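Local atomic coordinates of pectate lyase (Cellvibrio cellulosa, PDB entry 1GXM), a protein that cleaves polygalacturonate by beta-elimination through its catalytic module, the family 10 polysaccharide lyase part of a longer protein. Residues K101-L106 / T165-A170; Y139-L144 / L223-T228. One frame throughout, in Å; residues are numbered along the deposited sequence.

Of the four helices joined here, 93-109 comes first from the N terminus, followed by 136-148, 161-181 and 219-226. Contact 1 closes a loop of 58 residues when 165-170 returns to 101-106; contact 2 closes one of 78 residues when 223-228 reaches 139-144. Their segments alternate along the sequence, so the two loops cross. Helix 136-148 lies inside the first loop and packs against both of its ends: Leu106 CD1 is 4.2 Å from Leu144 CG, and Phe167 CB is 3.7 Å from Leu144 O. With centres about 14 Å apart, the partly buried contact 1 and the buried contact 2 tie four helices of the lyase module together.

Contact 1: K101-L106 / T165-A170; sequences KAANFL and TRFKTA
Two neighbouring helices of the helical part of the lyase module, 93-109 and 161-181, meet here through Ala103 and Asn104 on one and Arg166 and Phe167 on the other. The apolar half is small against large: Ala103 CB lies 3.4 Å from Phe167 CZ, meeting the ring obliquely, and the short alanine lets the bulky phenylalanine reach up to its helix. Phe159 meets the Phe167 ring edge-to-face, and Leu144 and Ala147 of helix 136-148 also pack on it.

Beside this lies a polar bridge on the partly exposed side. Arg166 stretches its chain fully from CG to NE (chi2 174°, chi3 177°), and its NH1 gives Asn104 OD1 a hydrogen bond of 2.8 Å, directed onto a lone pair in the carbonyl plane. OD1 sits at the edge of the guanidinium, although the amide plane is turned 50° from it. Arg166 NH2 adds a weak bond of 3.4 Å to Asn104 OD1, so both terminal nitrogens converge on one oxygen. A glycerol, probably from the crystallisation liquor, is hydrogen-bonded to Arg166 NH1, and Asn108 accepts a weak bond from NH2. Together they pack helices 93-109 and 161-181 within the (alpha/alpha)3 toroid of family 10 lyases.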
ATOM      1  N   LYS A 101     -17.666   4.413 -10.454  1.00 12.15           N
ATOM      2  CA  LYS A 101     -16.784   4.026 -11.559  1.00 11.37           C
ATOM      3  C   LYS A 101     -15.398   3.644 -11.042  1.00 10.61           C
ATOM      4  O   LYS A 101     -14.801   2.715 -11.542  1.00 11.06           O
ATOM      5  CB  LYS A 101     -16.661   5.122 -12.615  1.00 11.77           C
ATOM      6  CG  LYS A 101     -17.939   5.284 -13.456  1.00 12.50           C
ATOM      7  CD  LYS A 101     -17.726   6.177 -14.660  1.00 13.56           C
ATOM      8  CE  LYS A 101     -17.029   5.450 -15.802  1.00 13.77           C
ATOM      9  NZ  LYS A 101     -16.916   6.286 -17.028  1.00 15.32           N
ATOM     10  N   ALA A 102     -14.960   4.343 -10.010  1.00 10.55           N
ATOM     11  CA  ALA A 102     -13.640   4.083  -9.408  1.00 10.65           C
ATOM     12  C   ALA A 102     -13.602   2.746  -8.694  1.00 11.18           C
ATOM     13  O   ALA A 102     -12.632   2.025  -8.811  1.00 11.90           O
ATOM     14  CB  ALA A 102     -13.265   5.172  -8.444  1.00 10.68           C
ATOM     15  N   ALA A 103     -14.664   2.418  -7.959  1.00 11.83           N
ATOM     16  CA  ALA A 103     -14.728   1.127  -7.284  1.00 11.37           C
ATOM     17  C   ALA A 103     -14.781   0.008  -8.309  1.00 11.35           C
ATOM     18  O   ALA A 103     -14.128  -1.018  -8.156  1.00 12.07           O
ATOM     19  CB  ALA A 103     -15.920   1.063  -6.390  1.00 11.92           C
ATOM     20  N   ASN A 104     -15.567   0.219  -9.359  1.00 11.16           N
ATOM     21  CA  ASN A 104     -15.662  -0.737 -10.439  1.00 12.30           C
ATOM     22  C   ASN A 104     -14.300  -0.950 -11.069  1.00 11.47           C
ATOM     23  O   ASN A 104     -13.923  -2.064 -11.387  1.00 12.57           O
ATOM     24  CB  ASN A 104     -16.669  -0.241 -11.474  1.00 12.05           C
ATOM     25  CG  ASN A 104     -16.931  -1.234 -12.573  1.00 14.00           C
ATOM     26  OD1 ASN A 104     -17.157  -2.405 -12.329  1.00 15.50           O
ATOM     27  ND2 ASN A 104     -16.914  -0.754 -13.809  1.00 15.77           N
ATOM     28  N   PHE A 105     -13.574   0.146 -11.283  1.00 11.55           N
ATOM     29  CA  PHE A 105     -12.229   0.084 -11.823  1.00 10.82           C
ATOM     30  C   PHE A 105     -11.330  -0.810 -10.958  1.00 10.56           C
ATOM     31  O   PHE A 105     -10.650  -1.700 -11.458  1.00 11.01           O
ATOM     32  CB  PHE A 105     -11.624   1.474 -11.887  1.00 11.17           C
ATOM     33  CG  PHE A 105     -10.165   1.470 -12.195  1.00 11.72           C
ATOM     34  CD1 PHE A 105      -9.720   1.318 -13.499  1.00 11.58           C
ATOM     35  CD2 PHE A 105      -9.226   1.554 -11.184  1.00 11.26           C
ATOM     36  CE1 PHE A 105      -8.366   1.262 -13.777  1.00 12.58           C
ATOM     37  CE2 PHE A 105      -7.866   1.512 -11.473  1.00 10.77           C
ATOM     38  CZ  PHE A 105      -7.456   1.368 -12.771  1.00 11.47           C
ATOM     39  N   LEU A 106     -11.343  -0.565  -9.655  1.00 10.74           N
ATOM     40  CA  LEU A 106     -10.492  -1.346  -8.768  1.00 10.56           C
ATOM     41  C   LEU A 106     -10.823  -2.822  -8.850  1.00 10.80           C
ATOM     42  O   LEU A 106      -9.945  -3.662  -8.980  1.00 11.17           O
ATOM     43  CB  LEU A 106     -10.583  -0.863  -7.331  1.00 10.74           C
ATOM     44  CG  LEU A 106     -10.012   0.515  -7.010  1.00 11.66           C
ATOM     45  CD1 LEU A 106     -10.249   0.802  -5.557  1.00 13.47           C
ATOM     46  CD2 LEU A 106      -8.527   0.591  -7.293  1.00 11.75           C
ATOM     47  N   THR A 165     -21.451  -6.619  -1.773  1.00 16.61           N
ATOM     48  CA  THR A 165     -21.119  -8.029  -1.923  1.00 17.02           C
ATOM     49  C   THR A 165     -19.934  -8.186  -2.862  1.00 16.11           C
ATOM     50  O   THR A 165     -19.051  -8.990  -2.617  1.00 16.45           O
ATOM     51  CB  THR A 165     -22.334  -8.795  -2.456  1.00 17.18           C
ATOM     52  OG1 THR A 165     -23.324  -8.783  -1.429  1.00 20.32           O
ATOM     53  CG2 THR A 165     -22.030 -10.281  -2.720  1.00 19.44           C
ATOM     54  N   ARG A 166     -19.966  -7.455  -3.964  1.00 15.36           N
ATOM     55  CA  ARG A 166     -18.887  -7.515  -4.917  1.00 14.90           C
ATOM     56  C   ARG A 166     -17.594  -7.017  -4.295  1.00 14.31           C
ATOM     57  O   ARG A 166     -16.551  -7.593  -4.510  1.00 13.75           O
ATOM     58  CB  ARG A 166     -19.189  -6.685  -6.138  1.00 15.68           C
ATOM     59  CG  ARG A 166     -18.178  -6.892  -7.242  1.00 17.14           C
ATOM     60  CD  ARG A 166     -18.570  -6.179  -8.490  1.00 18.27           C
ATOM     61  NE  ARG A 166     -17.578  -6.298  -9.554  1.00 19.23           N
ATOM     62  CZ  ARG A 166     -17.189  -5.292 -10.332  1.00 19.93           C
ATOM     63  NH1 ARG A 166     -17.666  -4.068 -10.149  1.00 19.43           N
ATOM     64  NH2 ARG A 166     -16.292  -5.502 -11.280  1.00 20.85           N
ATOM     65  N   PHE A 167     -17.687  -5.960  -3.516  1.00 13.52           N
ATOM     66  CA  PHE A 167     -16.501  -5.426  -2.836  1.00 13.10           C
ATOM     67  C   PHE A 167     -16.004  -6.372  -1.777  1.00 13.30           C
ATOM     68  O   PHE A 167     -14.809  -6.539  -1.644  1.00 12.98           O
ATOM     69  CB  PHE A 167     -16.762  -4.070  -2.218  1.00 12.79           C
ATOM     70  CG  PHE A 167     -17.237  -3.035  -3.189  1.00 12.61           C
ATOM     71  CD1 PHE A 167     -16.953  -3.134  -4.532  1.00 13.64           C
ATOM     72  CD2 PHE A 167     -18.000  -1.979  -2.754  1.00 13.48           C
ATOM     73  CE1 PHE A 167     -17.414  -2.201  -5.427  1.00 14.61           C
ATOM     74  CE2 PHE A 167     -18.467  -1.030  -3.645  1.00 14.31           C
ATOM     75  CZ  PHE A 167     -18.164  -1.147  -4.989  1.00 14.69           C
ATOM     76  N   LYS A 168     -16.903  -7.005  -1.025  1.00 13.39           N
ATOM     77  CA  LYS A 168     -16.473  -7.986  -0.050  1.00 13.79           C
ATOM     78  C   LYS A 168     -15.722  -9.123  -0.729  1.00 13.82           C
ATOM     79  O   LYS A 168     -14.694  -9.586  -0.241  1.00 13.39           O
ATOM     80  CB  LYS A 168     -17.644  -8.546   0.750  1.00 15.08           C
ATOM     81  CG  LYS A 168     -17.172  -9.467   1.829  1.00 17.15           C
ATOM     82  CD  LYS A 168     -18.271  -9.952   2.713  1.00 20.79           C
ATOM     83  CE  LYS A 168     -17.711 -10.915   3.744  1.00 24.06           C
ATOM     84  NZ  LYS A 168     -18.784 -11.504   4.609  1.00 26.34           N
ATOM     85  N   THR A 169     -16.221  -9.576  -1.868  1.00 13.08           N
ATOM     86  CA  THR A 169     -15.571 -10.624  -2.631  1.00 13.25           C
ATOM     87  C   THR A 169     -14.163 -10.162  -3.047  1.00 12.01           C
ATOM     88  O   THR A 169     -13.202 -10.889  -2.907  1.00 12.60           O
ATOM     89  CB  THR A 169     -16.422 -10.993  -3.846  1.00 13.55           C
ATOM     90  OG1 THR A 169     -17.628 -11.622  -3.372  1.00 16.54           O
ATOM     91  CG2 THR A 169     -15.730 -11.997  -4.772  1.00 15.20           C
ATOM     92  N   ALA A 170     -14.042  -8.938  -3.540  1.00 12.16           N
ATOM     93  CA  ALA A 170     -12.733  -8.419  -3.951  1.00 11.23           C
ATOM     94  C   ALA A 170     -11.785  -8.331  -2.752  1.00 11.19           C
ATOM     95  O   ALA A 170     -10.615  -8.657  -2.854  1.00 11.14           O
ATOM     96  CB  ALA A 170     -12.900  -7.062  -4.596  1.00 11.74           C
TER

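Contact 2: Y139-L144 / L223-T228; sequences YALTVL and LAFLMT
Leu141 is the first residue of 139-144 to touch the other helix, laying its CB over one face of the Phe225 ring. Leu141 CB is 3.9 Å from the centroid of the Phe225 ring and 23° off the normal, a CH-pi contact displaced toward the ring's rim, with CE1 its nearest ring atom at 3.6 Å. Farther out, Leu141 CD1 comes within 4.0 Å of Phe225 CE2, so a branched aliphatic chain suits the place by meeting the flat ring at two points.

Thr142 follows and works at the ring's edge instead: its OG1 lies near the ring plane, 3.5 Å from Phe225 CD1. With OG1 beside the backbone N (chi1 -63°), the hydroxyl can hydrogen-bond Ala138 O one turn earlier, which satisfies it in this buried setting. With CG anti to the backbone N (chi1 165°), the Phe225 ring extends toward helix 136-148, its face to Leu141 and its edge to Thr142. Phe225 O accepts from both Thr228 OG1 (2.7 Å) and Thr228 N. Ile178 of helix 161-181 touches both Leu141 and Phe225, while Ala21 of helix 20-28 meets Thr142, so the contact lies buried between these two further helices.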
ATOM      1  N   TYR A 139      -3.876  -0.412   0.331  1.00  9.20           N
ATOM      2  CA  TYR A 139      -4.775   0.696   0.616  1.00  9.45           C
ATOM      3  C   TYR A 139      -5.965   0.644  -0.326  1.00  9.71           C
ATOM      4  O   TYR A 139      -7.042   1.042   0.062  1.00  9.95           O
ATOM      5  CB  TYR A 139      -4.061   2.047   0.588  1.00  9.41           C
ATOM      6  CG  TYR A 139      -3.164   2.306   1.787  1.00 11.09           C
ATOM      7  CD1 TYR A 139      -2.893   1.329   2.754  1.00 12.94           C
ATOM      8  CD2 TYR A 139      -2.545   3.533   1.914  1.00 11.81           C
ATOM      9  CE1 TYR A 139      -2.041   1.598   3.830  1.00 13.10           C
ATOM     10  CE2 TYR A 139      -1.709   3.801   2.967  1.00 12.55           C
ATOM     11  CZ  TYR A 139      -1.458   2.824   3.925  1.00 13.01           C
ATOM     12  OH  TYR A 139      -0.618   3.094   4.981  1.00 16.25           O
ATOM     13  N   ALA A 140      -5.792   0.115  -1.533  1.00  9.04           N
ATOM     14  CA  ALA A 140      -6.940  -0.130  -2.418  1.00  8.99           C
ATOM     15  C   ALA A 140      -7.909  -1.113  -1.774  1.00  9.46           C
ATOM     16  O   ALA A 140      -9.117  -0.926  -1.811  1.00  9.78           O
ATOM     17  CB  ALA A 140      -6.502  -0.639  -3.744  1.00  9.38           C
ATOM     18  N   LEU A 141      -7.374  -2.177  -1.199  1.00  9.15           N
ATOM     19  CA  LEU A 141      -8.217  -3.142  -0.514  1.00  9.69           C
ATOM     20  C   LEU A 141      -8.882  -2.522   0.688  1.00  9.81           C
ATOM     21  O   LEU A 141     -10.000  -2.871   1.025  1.00 11.06           O
ATOM     22  CB  LEU A 141      -7.443  -4.396  -0.111  1.00  9.88           C
ATOM     23  CG  LEU A 141      -6.937  -5.223  -1.275  1.00 10.36           C
ATOM     24  CD1 LEU A 141      -6.073  -6.329  -0.771  1.00 10.39           C
ATOM     25  CD2 LEU A 141      -8.092  -5.786  -2.082  1.00 11.25           C
ATOM     26  N   THR A 142      -8.188  -1.622   1.367  1.00  9.87           N
ATOM     27  CA  THR A 142      -8.750  -0.923   2.513  1.00 10.03           C
ATOM     28  C   THR A 142      -9.946  -0.088   2.071  1.00 10.41           C
ATOM     29  O   THR A 142     -10.995  -0.089   2.717  1.00 10.88           O
ATOM     30  CB  THR A 142      -7.695  -0.040   3.173  1.00 10.20           C
ATOM     31  OG1 THR A 142      -6.640  -0.869   3.685  1.00  9.87           O
ATOM     32  CG2 THR A 142      -8.246   0.698   4.405  1.00 11.28           C
ATOM     33  N   VAL A 143      -9.806   0.619   0.961  1.00 10.17           N
ATOM     34  CA  VAL A 143     -10.919   1.409   0.431  1.00 10.52           C
ATOM     35  C   VAL A 143     -12.102   0.486   0.151  1.00 10.78           C
ATOM     36  O   VAL A 143     -13.245   0.772   0.545  1.00 11.37           O
ATOM     37  CB  VAL A 143     -10.528   2.163  -0.842  1.00 10.79           C
ATOM     38  CG1 VAL A 143     -11.752   2.808  -1.456  1.00 11.42           C
ATOM     39  CG2 VAL A 143      -9.476   3.209  -0.547  1.00 11.44           C
ATOM     40  N   LEU A 144     -11.844  -0.601  -0.557  1.00 10.96           N
ATOM     41  CA  LEU A 144     -12.924  -1.533  -0.898  1.00 11.48           C
ATOM     42  C   LEU A 144     -13.549  -2.123   0.357  1.00 11.98           C
ATOM     43  O   LEU A 144     -14.748  -2.334   0.411  1.00 12.41           O
ATOM     44  CB  LEU A 144     -12.432  -2.629  -1.838  1.00 11.33           C
ATOM     45  CG  LEU A 144     -12.058  -2.123  -3.230  1.00 12.82           C
ATOM     46  CD1 LEU A 144     -11.401  -3.252  -3.987  1.00 13.95           C
ATOM     47  CD2 LEU A 144     -13.264  -1.590  -3.975  1.00 15.03           C
ATOM     48  N   LEU A 223       0.222  -5.336   6.554  1.00  8.43           N
ATOM     49  CA  LEU A 223      -0.193  -5.721   7.898  1.00  8.58           C
ATOM     50  C   LEU A 223      -1.352  -4.877   8.406  1.00  8.44           C
ATOM     51  O   LEU A 223      -2.294  -5.377   8.993  1.00  9.51           O
ATOM     52  CB  LEU A 223       0.982  -5.664   8.860  1.00  8.78           C
ATOM     53  CG  LEU A 223       2.031  -6.722   8.576  1.00  9.11           C
ATOM     54  CD1 LEU A 223       3.322  -6.436   9.344  1.00  9.08           C
ATOM     55  CD2 LEU A 223       1.556  -8.126   8.899  1.00  9.46           C
ATOM     56  N   ALA A 224      -1.284  -3.585   8.161  1.00  8.44           N
ATOM     57  CA  ALA A 224      -2.340  -2.691   8.592  1.00  9.24           C
ATOM     58  C   ALA A 224      -3.653  -3.098   7.916  1.00  9.41           C
ATOM     59  O   ALA A 224      -4.696  -3.169   8.563  1.00  9.96           O
ATOM     60  CB  ALA A 224      -1.979  -1.271   8.260  1.00  9.40           C
ATOM     61  N   PHE A 225      -3.620  -3.371   6.619  1.00  9.32           N
ATOM     62  CA  PHE A 225      -4.818  -3.858   5.948  1.00  9.42           C
ATOM     63  C   PHE A 225      -5.323  -5.158   6.569  1.00  9.99           C
ATOM     64  O   PHE A 225      -6.510  -5.303   6.832  1.00 10.28           O
ATOM     65  CB  PHE A 225      -4.606  -4.084   4.457  1.00  9.74           C
ATOM     66  CG  PHE A 225      -5.699  -4.890   3.872  1.00 10.51           C
ATOM     67  CD1 PHE A 225      -6.968  -4.363   3.753  1.00 10.30           C
ATOM     68  CD2 PHE A 225      -5.493  -6.219   3.578  1.00 11.42           C
ATOM     69  CE1 PHE A 225      -8.013  -5.161   3.312  1.00 11.47           C
ATOM     70  CE2 PHE A 225      -6.525  -7.007   3.156  1.00 10.84           C
ATOM     71  CZ  PHE A 225      -7.779  -6.465   3.002  1.00 11.99           C
ATOM     72  N   LEU A 226      -4.440  -6.115   6.782  1.00  9.69           N
ATOM     73  CA  LEU A 226      -4.866  -7.378   7.382  1.00 10.16           C
ATOM     74  C   LEU A 226      -5.508  -7.175   8.723  1.00 10.60           C
ATOM     75  O   LEU A 226      -6.444  -7.892   9.065  1.00 10.79           O
ATOM     76  CB  LEU A 226      -3.721  -8.365   7.495  1.00  9.75           C
ATOM     77  CG  LEU A 226      -3.246  -8.973   6.186  1.00 10.71           C
ATOM     78  CD1 LEU A 226      -2.023  -9.836   6.511  1.00 12.25           C
ATOM     79  CD2 LEU A 226      -4.306  -9.785   5.466  1.00 10.68           C
ATOM     80  N   MET A 227      -5.035  -6.194   9.471  1.00 10.48           N
ATOM     81  CA  MET A 227      -5.554  -5.892  10.777  1.00 10.97           C
ATOM     82  C   MET A 227      -6.942  -5.241  10.734  1.00 11.81           C
ATOM     83  O   MET A 227      -7.569  -5.125  11.783  1.00 12.84           O
ATOM     84  CB  MET A 227      -4.553  -5.042  11.550  1.00 10.89           C
ATOM     85  CG  MET A 227      -3.355  -5.850  11.955  1.00 11.35           C
ATOM     86  SD  MET A 227      -2.010  -4.907  12.629  1.00 14.31           S
ATOM     87  CE  MET A 227      -2.384  -4.900  14.368  1.00 16.01           C
ATOM     88  N   THR A 228      -7.418  -4.837   9.559  1.00 11.44           N
ATOM     89  CA  THR A 228      -8.791  -4.355   9.422  1.00 12.30           C
ATOM     90  C   THR A 228      -9.761  -5.527   9.219  1.00 12.57           C
ATOM     91  O   THR A 228     -10.971  -5.335   9.292  1.00 13.98           O
ATOM     92  CB  THR A 228      -8.988  -3.380   8.235  1.00 12.55           C
ATOM     93  OG1 THR A 228      -8.867  -4.099   6.991  1.00 13.11           O
ATOM     94  CG2 THR A 228      -7.956  -2.219   8.210  1.00 13.39           C
TER